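Local atomic coordinates of calcium-regulated actin-bundling protein (Dictyostelium discoideum, PDB entry 4X3N), a protein that binds and bundles actin filaments under the control of calcium, and may help build and reorganise filopodia and pseudopodia during cell movement. Residues Glu62-Val67 and Tyr159-Phe164; Trp69-Tyr74 and Leu100-Gln105; Leu94-Ala99 and Glu138-Val143; Val143-Asp148 and Phe153-Leu158. All coordinates share one frame; numbering follows the deposited sequence.

The chain first lays down 62-67 and 69-74, both on helix 61-79. Contact 2 closes the first loop when 100-105, on helix 96-111, returns to 69-74. Contact 3 opens before that, at 94-99, and closes at 138-143, so contacts 2 and 3 cross. Contact 4 follows in series. It starts at Val143, which it shares with contact 3, and closes the short calcium loop onto helix 153-160. Contact 1 closes last, when 159-164 meets 62-67, and it encloses the other three. Together they tie helices 61-79, 96-111, 132-143 and 153-160 and strand 93-95 into one unit, with the calcium bound in contact 4.

Contact 1. Residues Glu62-Val67 and Tyr159-Phe164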
# COMPACT_ATOMS: atom_id res chain seq x y z
N GLU A 62 -24.42 -15.93 15.03
CA GLU A 62 -25.26 -15.37 14.01
C GLU A 62 -24.93 -13.91 13.67
O GLU A 62 -24.96 -13.52 12.53
CB GLU A 62 -26.74 -15.51 14.38
CG GLU A 62 -27.68 -14.95 13.34
CD GLU A 62 -27.56 -15.66 12.00
OE1 GLU A 62 -27.07 -16.81 11.91
OE2 GLU A 62 -27.88 -15.01 10.99
N PHE A 63 -24.62 -13.11 14.68
CA PHE A 63 -24.24 -11.77 14.41
C PHE A 63 -22.88 -11.72 13.70
O PHE A 63 -22.63 -10.93 12.80
CB PHE A 63 -24.13 -11.05 15.74
CG PHE A 63 -23.85 -9.60 15.60
CD1 PHE A 63 -22.53 -9.14 15.43
CD2 PHE A 63 -24.89 -8.67 15.70
CE1 PHE A 63 -22.29 -7.78 15.31
CE2 PHE A 63 -24.64 -7.31 15.60
CZ PHE A 63 -23.35 -6.85 15.37
N ILE A 64 -22.00 -12.58 14.11
CA ILE A 64 -20.64 -12.58 13.58
C ILE A 64 -20.75 -12.86 12.10
O ILE A 64 -20.08 -12.24 11.25
CB ILE A 64 -19.75 -13.57 14.32
CG1 ILE A 64 -19.38 -13.01 15.69
CG2 ILE A 64 -18.43 -13.84 13.51
CD1 ILE A 64 -18.94 -14.04 16.67
N TYR A 65 -21.63 -13.80 11.78
CA TYR A 65 -21.85 -14.25 10.40
C TYR A 65 -22.58 -13.27 9.54
O TYR A 65 -22.11 -12.89 8.43
CB TYR A 65 -22.59 -15.59 10.41
CG TYR A 65 -22.80 -16.16 9.03
CD1 TYR A 65 -23.96 -15.83 8.30
CD2 TYR A 65 -21.88 -17.03 8.45
CE1 TYR A 65 -24.17 -16.35 7.02
CE2 TYR A 65 -22.08 -17.53 7.18
CZ TYR A 65 -23.23 -17.18 6.49
OH TYR A 65 -23.43 -17.70 5.22
N SER A 66 -23.71 -12.79 10.06
CA SER A 66 -24.62 -11.97 9.26
C SER A 66 -24.25 -10.50 9.21
O SER A 66 -24.55 -9.83 8.23
CB SER A 66 -26.05 -12.09 9.83
OG SER A 66 -26.52 -13.35 9.44
N VAL A 67 -23.63 -10.01 10.26
CA VAL A 67 -23.33 -8.59 10.39
C VAL A 67 -21.85 -8.31 10.40
O VAL A 67 -21.39 -7.46 9.67
CB VAL A 67 -23.91 -8.01 11.69
CG1 VAL A 67 -23.73 -6.48 11.75
CG2 VAL A 67 -25.39 -8.34 11.84
N TYR A 159 -11.15 -8.00 20.05
CA TYR A 159 -11.38 -6.77 20.77
C TYR A 159 -12.87 -6.60 21.05
O TYR A 159 -13.23 -6.23 22.14
CB TYR A 159 -10.76 -5.55 20.09
CG TYR A 159 -10.84 -4.31 20.99
CD1 TYR A 159 -10.06 -4.22 22.14
CD2 TYR A 159 -11.74 -3.29 20.71
CE1 TYR A 159 -10.16 -3.12 22.98
CE2 TYR A 159 -11.86 -2.21 21.54
CZ TYR A 159 -11.08 -2.13 22.67
OH TYR A 159 -11.19 -1.04 23.46
N GLN A 160 -13.74 -6.96 20.11
CA GLN A 160 -15.18 -6.88 20.36
C GLN A 160 -15.59 -7.74 21.57
O GLN A 160 -16.37 -7.31 22.41
CB GLN A 160 -15.95 -7.27 19.13
CG GLN A 160 -17.45 -7.28 19.27
CD GLN A 160 -18.05 -5.90 19.49
OE1 GLN A 160 -17.86 -5.03 18.69
NE2 GLN A 160 -18.79 -5.73 20.57
N TYR A 161 -15.01 -8.93 21.68
CA TYR A 161 -15.42 -9.92 22.69
C TYR A 161 -14.38 -9.97 23.75
O TYR A 161 -14.15 -11.00 24.36
CB TYR A 161 -15.63 -11.25 21.98
CG TYR A 161 -16.72 -11.15 21.01
CD1 TYR A 161 -18.04 -10.99 21.42
CD2 TYR A 161 -16.47 -11.17 19.64
CE1 TYR A 161 -19.08 -10.88 20.51
CE2 TYR A 161 -17.52 -11.07 18.73
CZ TYR A 161 -18.80 -10.91 19.15
OH TYR A 161 -19.78 -10.75 18.20
N LYS A 162 -13.76 -8.81 24.03
CA LYS A 162 -12.67 -8.78 24.96
C LYS A 162 -13.03 -9.09 26.44
O LYS A 162 -12.11 -9.41 27.22
CB LYS A 162 -11.91 -7.45 24.92
CG LYS A 162 -12.69 -6.24 25.49
CD LYS A 162 -11.97 -4.94 25.22
CE LYS A 162 -12.89 -3.75 25.47
NZ LYS A 162 -13.10 -3.66 26.93
N ASP A 163 -14.31 -9.06 26.81
CA ASP A 163 -14.73 -9.53 28.18
C ASP A 163 -14.26 -10.97 28.43
O ASP A 163 -14.14 -11.40 29.55
CB ASP A 163 -16.26 -9.59 28.33
CG ASP A 163 -16.93 -8.26 28.15
OD1 ASP A 163 -16.29 -7.20 28.43
OD2 ASP A 163 -18.14 -8.31 27.71
N PHE A 164 -14.00 -11.75 27.39
CA PHE A 164 -13.42 -13.07 27.61
C PHE A 164 -12.27 -13.47 26.67
O PHE A 164 -11.57 -14.36 27.03
CB PHE A 164 -14.47 -14.20 27.56
CG PHE A 164 -15.22 -14.24 26.30
CD1 PHE A 164 -14.68 -14.87 25.19
CD2 PHE A 164 -16.45 -13.65 26.20
CE1 PHE A 164 -15.36 -14.85 24.01
CE2 PHE A 164 -17.12 -13.61 25.01
CZ PHE A 164 -16.57 -14.22 23.91
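Tyr161 reaches Ile64 with the hydroxyl end of its ring. The two side chains cross obliquely. Tyr161 OH lies 3.4 Å from Ile64 CG1. Ile64 CD1 lies 3.9 Å from Tyr161 CE2, beside the hydroxyl-bearing carbon. The CG1 branch of Ile64 is anti to the carbonyl carbon (chi1 -75°), which directs it to the phenol. Phe63 stands beside this pair, and its CD1 is 4.2 Å from Tyr161 OH. Tyr161 is the first residue to leave helical geometry after helix 153-160. Its CG sits anti to the carbonyl carbon (chi1 -63°), and the ring then extends toward helix 61-79. Gln160 CG covers one face of the Tyr161 ring, 3.8 Å above its centre. Val67 CB does the same for the Phe63 ring. Helix 42-57 packs nearby, with Leu50 against Ile64 and Val57 against Tyr161. A leucine in place of Tyr161 would probably leave a gap beside Ile64 and deprive the Ser125 hydroxyl of its mate. No hydrogen bond joins the two segments. The Tyr161 hydroxyl is buried, but it pairs with Ser125 OG outside them. The contact therefore rests on apolar packing against a phenol whose polar end is satisfied elsewhere.

Contact 2. Residues Trp69-Tyr74 and Leu100-Gln105; sequences WETIKY and LYFYEQ
Ile72 lies over one face of the Phe102 ring in a CH-pi contact. Its CG1 is 4.1 Å from the ring centroid, 16° off the normal. Apolar packing adds to this, as Ile72 CB comes within 3.5 Å of Phe102 CE1. The backbone also touches the ring: the carbonyl carbon of Thr71 meets it at the edge, near the plane. Phe102 CG is anti to the backbone N (chi1 162°), a torsion that carries the ring across to helix 61-79. The two helices run roughly antiparallel, at 142°, with short-segment axes 9.1 Å apart. Helix 61-79, short strand 93-95 and helix 96-111 follow in order, an arrangement consistent with the first half of an EF-hand-like pair. Replacing Phe102 by alanine would probably open a gap beneath Ile72 and take away the ring that Tyr156 meets edge-to-face. A second apolar touch joins Thr71 CG2 to Gln105 CG at 3.6 Å, at the more exposed border. No hydrogen bond crosses between the segments. The Thr71 hydroxyl instead bonds back to the carbonyl of Val67, within its own helix. Leu94 on strand 93-95 packs against both Ile72 and Phe102.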
# COMPACT_ATOMS: atom_id res chain seq x y z
N TRP A 69 -19.13 -10.30 9.57
CA TRP A 69 -18.51 -10.75 8.32
C TRP A 69 -18.94 -9.96 7.10
O TRP A 69 -18.08 -9.57 6.25
CB TRP A 69 -18.77 -12.23 8.14
CG TRP A 69 -18.05 -12.91 7.06
CD1 TRP A 69 -16.77 -12.77 6.75
CD2 TRP A 69 -18.58 -13.92 6.16
NE1 TRP A 69 -16.44 -13.65 5.71
CE2 TRP A 69 -17.56 -14.31 5.32
CE3 TRP A 69 -19.84 -14.49 5.98
CZ2 TRP A 69 -17.73 -15.27 4.31
CZ3 TRP A 69 -20.02 -15.45 4.98
CH2 TRP A 69 -18.98 -15.83 4.17
N GLU A 70 -20.25 -9.75 6.95
CA GLU A 70 -20.77 -9.06 5.79
C GLU A 70 -20.20 -7.71 5.73
O GLU A 70 -19.84 -7.25 4.66
CB GLU A 70 -22.28 -8.92 5.79
CG GLU A 70 -22.96 -10.24 5.39
CD GLU A 70 -22.52 -10.72 3.99
OE1 GLU A 70 -22.50 -9.86 3.09
OE2 GLU A 70 -22.19 -11.93 3.80
N THR A 71 -20.10 -7.05 6.88
CA THR A 71 -19.67 -5.69 6.85
C THR A 71 -18.17 -5.55 6.49
O THR A 71 -17.81 -4.61 5.79
CB THR A 71 -20.03 -4.95 8.14
OG1 THR A 71 -21.41 -5.16 8.40
CG2 THR A 71 -19.77 -3.48 8.01
N ILE A 72 -17.32 -6.48 6.93
CA ILE A 72 -15.90 -6.36 6.70
C ILE A 72 -15.67 -6.69 5.27
O ILE A 72 -14.82 -6.04 4.60
CB ILE A 72 -15.01 -7.16 7.70
CG1 ILE A 72 -13.56 -6.63 7.74
CG2 ILE A 72 -15.00 -8.63 7.40
CD1 ILE A 72 -12.68 -7.09 8.92
N LYS A 73 -16.43 -7.64 4.75
CA LYS A 73 -16.38 -7.95 3.36
C LYS A 73 -16.76 -6.78 2.49
O LYS A 73 -16.08 -6.52 1.49
CB LYS A 73 -17.25 -9.12 2.99
CG LYS A 73 -16.75 -10.43 3.57
CD LYS A 73 -17.45 -11.59 2.93
CE LYS A 73 -18.88 -11.63 3.40
NZ LYS A 73 -19.53 -12.78 2.74
N TYR A 74 -17.83 -6.09 2.81
CA TYR A 74 -18.21 -4.94 2.00
C TYR A 74 -17.15 -3.83 2.03
O TYR A 74 -16.92 -3.20 1.03
CB TYR A 74 -19.56 -4.38 2.37
CG TYR A 74 -20.64 -5.10 1.57
CD1 TYR A 74 -20.86 -4.80 0.23
CD2 TYR A 74 -21.39 -6.12 2.14
CE1 TYR A 74 -21.81 -5.47 -0.50
CE2 TYR A 74 -22.35 -6.80 1.41
CZ TYR A 74 -22.55 -6.47 0.10
OH TYR A 74 -23.51 -7.14 -0.62
N LEU A 100 -11.73 2.12 9.61
CA LEU A 100 -12.63 3.16 10.00
C LEU A 100 -13.99 3.11 9.29
O LEU A 100 -15.03 3.23 9.92
CB LEU A 100 -11.93 4.49 9.78
CG LEU A 100 -12.48 5.65 10.54
CD1 LEU A 100 -11.44 6.75 10.71
CD2 LEU A 100 -13.70 6.17 9.79
N TYR A 101 -14.01 2.93 7.99
CA TYR A 101 -15.26 2.81 7.28
C TYR A 101 -16.00 1.53 7.74
O TYR A 101 -17.23 1.50 7.82
CB TYR A 101 -15.06 2.72 5.73
CG TYR A 101 -14.55 3.95 4.95
CD1 TYR A 101 -15.04 5.22 5.20
CD2 TYR A 101 -13.72 3.79 3.85
CE1 TYR A 101 -14.62 6.34 4.44
CE2 TYR A 101 -13.32 4.88 3.06
CZ TYR A 101 -13.77 6.17 3.35
OH TYR A 101 -13.35 7.27 2.57
N PHE A 102 -15.26 0.46 7.99
CA PHE A 102 -15.83 -0.78 8.54
C PHE A 102 -16.56 -0.52 9.84
O PHE A 102 -17.75 -0.80 9.96
CB PHE A 102 -14.75 -1.86 8.66
CG PHE A 102 -15.09 -3.00 9.57
CD1 PHE A 102 -16.06 -3.87 9.25
CD2 PHE A 102 -14.36 -3.22 10.73
CE1 PHE A 102 -16.36 -4.93 10.07
CE2 PHE A 102 -14.66 -4.26 11.59
CZ PHE A 102 -15.66 -5.14 11.25
N TYR A 103 -15.90 0.07 10.79
CA TYR A 103 -16.52 0.23 12.08
C TYR A 103 -17.69 1.21 12.01
O TYR A 103 -18.69 1.05 12.71
CB TYR A 103 -15.51 0.76 13.08
CG TYR A 103 -14.70 -0.29 13.75
CD1 TYR A 103 -15.19 -0.96 14.86
CD2 TYR A 103 -13.44 -0.61 13.26
CE1 TYR A 103 -14.44 -1.96 15.48
CE2 TYR A 103 -12.68 -1.57 13.84
CZ TYR A 103 -13.17 -2.25 14.95
OH TYR A 103 -12.37 -3.19 15.50
N GLU A 104 -17.55 2.24 11.18
CA GLU A 104 -18.64 3.19 10.98
C GLU A 104 -19.84 2.56 10.37
O GLU A 104 -20.93 2.82 10.81
CB GLU A 104 -18.20 4.39 10.18
CG GLU A 104 -17.32 5.25 11.07
CD GLU A 104 -16.95 6.57 10.42
OE1 GLU A 104 -17.18 6.73 9.17
OE2 GLU A 104 -16.36 7.39 11.16
N GLN A 105 -19.65 1.70 9.40
CA GLN A 105 -20.75 0.97 8.82
C GLN A 105 -21.40 0.02 9.83
O GLN A 105 -22.62 -0.06 9.86
CB GLN A 105 -20.34 0.29 7.52
CG GLN A 105 -21.40 -0.54 6.84
CD GLN A 105 -22.74 0.19 6.64
OE1 GLN A 105 -22.79 1.40 6.36
NE2 GLN A 105 -23.83 -0.57 6.76

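Contact 3. Residues Leu94-Ala99 and Glu138-Val143; sequences LDFDIA and ELREKV
Leu139 packs against Phe96 and Ala99, joining helix 132-143 to the start of helix 96-111. The fold here looks like paired EF-hands. Strands 93-95 and 150-152 form a short antiparallel link, and Leu94 bonds to Val151 through the backbone. Leu139 can be followed outward. Its CB sits over the centre of the Phe96 ring, 4.0 Å from the centroid and 10° off the normal, a CH-pi contact. Chi1 (-62°) sets CG anti to the carbonyl carbon, and the next torsion, also extended, lays CD1 by Phe96 CB, CG and CD1. Leu139 CD1 is 3.8 Å from Phe96 CD1, and equally 3.8 Å from Ala99 CB. The other branch, CD2, turns to Tyr103 on helix 96-111. The two side chains lie alongside and run opposite ways, the root of each beside the outer part of the other. Arg140 meets the same ring from another side. Its NH2 lies at the ring edge, near the plane, 4.3 Å from Phe96 CD2. That nitrogen also reaches beyond this chain, in a salt bridge to Asp97 of the third subunit, against which Phe96 also packs. The contact therefore sits at a subunit boundary. Helix 132-143 ends in a wider pi-type turn. At the start of helix 96-111, Asp95 is the N-cap. Its OD1 takes Ile98 N at 2.8 Å, in a nearly straight bond of 174°.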
# COMPACT_ATOMS: atom_id res chain seq x y z
N LEU A 94 -7.61 -4.88 6.69
CA LEU A 94 -7.90 -3.54 6.26
C LEU A 94 -6.85 -2.55 6.82
O LEU A 94 -6.40 -2.65 7.98
CB LEU A 94 -9.27 -3.10 6.81
CG LEU A 94 -10.47 -4.07 6.73
CD1 LEU A 94 -11.71 -3.39 7.34
CD2 LEU A 94 -10.72 -4.46 5.27
N ASP A 95 -6.49 -1.53 6.02
CA ASP A 95 -5.66 -0.47 6.56
C ASP A 95 -6.54 0.33 7.51
O ASP A 95 -7.78 0.10 7.55
CB ASP A 95 -4.97 0.32 5.45
CG ASP A 95 -5.86 1.31 4.67
OD1 ASP A 95 -6.91 1.84 5.13
OD2 ASP A 95 -5.39 1.64 3.52
N PHE A 96 -5.98 1.29 8.21
CA PHE A 96 -6.75 2.01 9.22
C PHE A 96 -7.88 2.92 8.64
O PHE A 96 -8.96 3.13 9.28
CB PHE A 96 -5.81 2.83 10.12
CG PHE A 96 -5.03 2.04 11.15
CD1 PHE A 96 -5.09 0.68 11.25
CD2 PHE A 96 -4.17 2.73 11.98
CE1 PHE A 96 -4.32 0.01 12.17
CE2 PHE A 96 -3.41 2.07 12.92
CZ PHE A 96 -3.49 0.70 13.03
N ASP A 97 -7.69 3.44 7.43
CA ASP A 97 -8.75 4.26 6.88
C ASP A 97 -9.93 3.36 6.48
O ASP A 97 -11.09 3.70 6.75
CB ASP A 97 -8.26 5.09 5.70
CG ASP A 97 -7.39 6.25 6.13
OD1 ASP A 97 -7.63 6.86 7.19
OD2 ASP A 97 -6.47 6.54 5.40
N ILE A 98 -9.64 2.23 5.82
CA ILE A 98 -10.68 1.33 5.47
C ILE A 98 -11.37 0.69 6.74
O ILE A 98 -12.58 0.52 6.75
CB ILE A 98 -10.18 0.25 4.52
CG1 ILE A 98 -9.56 0.85 3.26
CG2 ILE A 98 -11.33 -0.63 4.12
CD1 ILE A 98 -10.44 1.82 2.47
N ALA A 99 -10.59 0.33 7.77
CA ALA A 99 -11.12 -0.11 9.05
C ALA A 99 -12.09 0.86 9.64
O ALA A 99 -13.17 0.48 10.16
CB ALA A 99 -10.01 -0.39 10.05
N GLU A 138 -7.88 3.87 19.05
CA GLU A 138 -8.19 2.52 19.57
C GLU A 138 -7.56 1.43 18.68
O GLU A 138 -7.14 0.43 19.15
CB GLU A 138 -9.68 2.30 19.63
CG GLU A 138 -10.09 0.99 20.29
CD GLU A 138 -11.55 1.04 20.71
OE1 GLU A 138 -11.79 1.31 21.90
OE2 GLU A 138 -12.44 0.86 19.84
N LEU A 139 -7.54 1.64 17.38
CA LEU A 139 -6.94 0.62 16.48
C LEU A 139 -5.50 0.39 16.86
O LEU A 139 -5.04 -0.72 16.99
CB LEU A 139 -7.02 1.08 15.00
CG LEU A 139 -8.42 1.29 14.42
CD1 LEU A 139 -8.34 1.52 12.93
CD2 LEU A 139 -9.35 0.13 14.70
N ARG A 140 -4.80 1.50 17.01
CA ARG A 140 -3.40 1.59 17.32
C ARG A 140 -3.04 1.12 18.73
O ARG A 140 -2.05 0.43 18.90
CB ARG A 140 -3.04 3.09 17.21
CG ARG A 140 -1.62 3.45 17.22
CD ARG A 140 -1.54 4.94 16.96
NE ARG A 140 -1.74 5.21 15.53
CZ ARG A 140 -2.57 6.13 15.06
NH1 ARG A 140 -3.27 6.92 15.89
NH2 ARG A 140 -2.63 6.30 13.73
N GLU A 141 -3.87 1.46 19.72
CA GLU A 141 -3.62 1.06 21.10
C GLU A 141 -4.09 -0.35 21.42
O GLU A 141 -3.48 -1.03 22.20
CB GLU A 141 -4.34 2.02 22.05
CG GLU A 141 -3.56 3.31 22.21
CD GLU A 141 -4.22 4.32 23.13
OE1 GLU A 141 -3.91 5.52 23.00
OE2 GLU A 141 -5.05 3.91 23.95
N LYS A 142 -5.19 -0.79 20.83
CA LYS A 142 -5.84 -1.98 21.25
C LYS A 142 -6.07 -3.01 20.17
O LYS A 142 -5.89 -4.14 20.43
CB LYS A 142 -7.20 -1.65 21.74
CG LYS A 142 -7.18 -0.61 22.86
CD LYS A 142 -6.64 -1.27 24.11
CE LYS A 142 -6.77 -0.39 25.34
NZ LYS A 142 -8.14 0.21 25.40
N VAL A 143 -6.54 -2.62 19.00
CA VAL A 143 -7.03 -3.61 18.04
C VAL A 143 -5.90 -4.23 17.25
O VAL A 143 -5.92 -5.46 17.03
CB VAL A 143 -8.08 -3.05 17.08
CG1 VAL A 143 -8.61 -4.13 16.11
CG2 VAL A 143 -9.24 -2.44 17.86

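Contact 4. Residues Val143-Asp148 and Phe153-Leu158; sequences VDVNFD and FLEYLL. With CA (calcium ion), chain D.
Val143 and Glu155 bring their CA atoms to 5.8 Å, where helix 132-143 gives way to a loop with a type I turn from Asp144 to Phe147. Water 1 bridges the Val143 and Glu155 carbonyl oxygens, donating to both. The Glu155 side chain stretches out straight from CG to the calcium ion, and its carboxylate is bidentate, with OE1 at 2.7 Å and OE2 at 2.5 Å from the metal. Asp144 OD1 is closer to the calcium, at 2.3 Å. The Asp144 and Glu155 side chains run alongside and point the same way, but their carboxylate planes are turned 72° apart. Asp148 OD1 binds calcium at 2.5 Å. This is an EF-hand loop, with Asn146, the Arg150 carbonyl and water 2 completing the shell. The calcium probably offsets the negative charge of the three carboxylates. Water 2 also donates to Asp148 OD2. Asp148 N bonds to Asp144 OD1 on its syn side, at 157°, which helps hold that carboxylate. Val145 N makes a weak bond of 3.0 Å to Glu155 OE2. Ser152 OG bonds to Glu155 OE1. Asp144 OD2 is bound by Gly149 N and by the Tyr101 hydroxyl of the third subunit.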
# COMPACT_ATOMS: atom_id res chain seq x y z
N VAL A 143 -6.54 -2.62 19.00
CA VAL A 143 -7.03 -3.61 18.04
C VAL A 143 -5.90 -4.23 17.25
O VAL A 143 -5.92 -5.46 17.03
CB VAL A 143 -8.08 -3.05 17.08
CG1 VAL A 143 -8.61 -4.13 16.11
CG2 VAL A 143 -9.24 -2.44 17.86
N ASP A 144 -4.96 -3.40 16.81
CA ASP A 144 -3.82 -3.88 15.98
C ASP A 144 -2.70 -4.52 16.78
O ASP A 144 -1.57 -3.94 16.91
CB ASP A 144 -3.29 -2.75 15.10
CG ASP A 144 -2.17 -3.20 14.16
OD1 ASP A 144 -2.09 -4.39 13.85
OD2 ASP A 144 -1.39 -2.32 13.75
N VAL A 145 -2.95 -5.76 17.19
CA VAL A 145 -2.09 -6.43 18.12
C VAL A 145 -0.79 -6.96 17.54
O VAL A 145 0.15 -7.13 18.27
CB VAL A 145 -2.82 -7.51 18.93
CG1 VAL A 145 -4.11 -6.91 19.57
CG2 VAL A 145 -3.13 -8.69 18.07
N ASN A 146 -0.69 -7.14 16.23
CA ASN A 146 0.62 -7.48 15.68
C ASN A 146 1.36 -6.29 15.09
O ASN A 146 2.36 -6.48 14.42
CB ASN A 146 0.50 -8.60 14.69
CG ASN A 146 -0.52 -8.33 13.65
OD1 ASN A 146 -1.06 -7.23 13.58
ND2 ASN A 146 -0.84 -9.33 12.84
N PHE A 147 0.86 -5.07 15.30
CA PHE A 147 1.52 -3.83 14.89
C PHE A 147 1.86 -3.72 13.42
O PHE A 147 2.95 -3.24 13.05
CB PHE A 147 2.75 -3.59 15.77
CG PHE A 147 2.41 -3.43 17.22
CD1 PHE A 147 2.43 -4.49 18.05
CD2 PHE A 147 2.08 -2.20 17.73
CE1 PHE A 147 2.12 -4.35 19.40
CE2 PHE A 147 1.76 -2.05 19.07
CZ PHE A 147 1.78 -3.14 19.90
N ASP A 148 0.91 -4.14 12.56
CA ASP A 148 1.17 -4.09 11.14
C ASP A 148 0.44 -2.99 10.45
O ASP A 148 0.50 -2.88 9.26
CB ASP A 148 0.98 -5.49 10.47
CG ASP A 148 -0.47 -5.94 10.47
OD1 ASP A 148 -1.28 -5.23 11.02
OD2 ASP A 148 -0.78 -7.00 9.91
N PHE A 153 -10.19 -9.47 10.58
CA PHE A 153 -11.45 -9.86 11.22
C PHE A 153 -11.18 -10.48 12.55
O PHE A 153 -11.88 -10.20 13.51
CB PHE A 153 -12.24 -10.78 10.33
CG PHE A 153 -13.70 -10.91 10.68
CD1 PHE A 153 -14.45 -9.81 11.02
CD2 PHE A 153 -14.35 -12.15 10.55
CE1 PHE A 153 -15.82 -9.96 11.35
CE2 PHE A 153 -15.74 -12.29 10.84
CZ PHE A 153 -16.44 -11.21 11.27
N LEU A 154 -10.10 -11.26 12.64
CA LEU A 154 -9.65 -11.83 13.91
C LEU A 154 -9.43 -10.74 14.96
O LEU A 154 -9.87 -10.89 16.07
CB LEU A 154 -8.37 -12.63 13.82
CG LEU A 154 -7.85 -13.30 15.11
CD1 LEU A 154 -8.76 -14.41 15.65
CD2 LEU A 154 -6.48 -13.89 14.85
N GLU A 155 -8.73 -9.70 14.59
CA GLU A 155 -8.40 -8.63 15.54
C GLU A 155 -9.66 -7.88 15.96
O GLU A 155 -9.83 -7.61 17.13
CB GLU A 155 -7.33 -7.71 14.93
CG GLU A 155 -5.96 -8.34 14.96
CD GLU A 155 -4.98 -7.58 14.12
OE1 GLU A 155 -5.23 -7.47 12.92
OE2 GLU A 155 -3.99 -7.07 14.68
N TYR A 156 -10.54 -7.59 15.01
CA TYR A 156 -11.86 -7.03 15.35
C TYR A 156 -12.61 -7.92 16.35
O TYR A 156 -13.19 -7.43 17.34
CB TYR A 156 -12.71 -6.80 14.08
CG TYR A 156 -14.20 -6.84 14.37
CD1 TYR A 156 -14.84 -5.74 14.93
CD2 TYR A 156 -14.97 -7.94 14.03
CE1 TYR A 156 -16.23 -5.76 15.18
CE2 TYR A 156 -16.32 -8.00 14.31
CZ TYR A 156 -16.96 -6.91 14.91
OH TYR A 156 -18.34 -6.94 15.17
N LEU A 157 -12.62 -9.22 16.10
CA LEU A 157 -13.32 -10.15 16.98
C LEU A 157 -12.81 -10.23 18.39
O LEU A 157 -13.58 -10.20 19.35
CB LEU A 157 -13.35 -11.54 16.40
CG LEU A 157 -14.21 -11.60 15.15
CD1 LEU A 157 -14.00 -12.93 14.41
CD2 LEU A 157 -15.73 -11.51 15.45
N LEU A 158 -11.50 -10.29 18.53
CA LEU A 158 -10.90 -10.39 19.81
C LEU A 158 -11.18 -9.18 20.68
O LEU A 158 -11.37 -9.31 21.91
CB LEU A 158 -9.41 -10.53 19.65
CG LEU A 158 -8.75 -11.92 19.65
CD1 LEU A 158 -9.58 -13.15 19.87
CD2 LEU A 158 -7.74 -12.04 18.57
CA CA D . -2.96 -6.14 12.58
O HOH W 1 -7.54 -7.30 18.53
O HOH W 2 -2.94 -7.97 11.05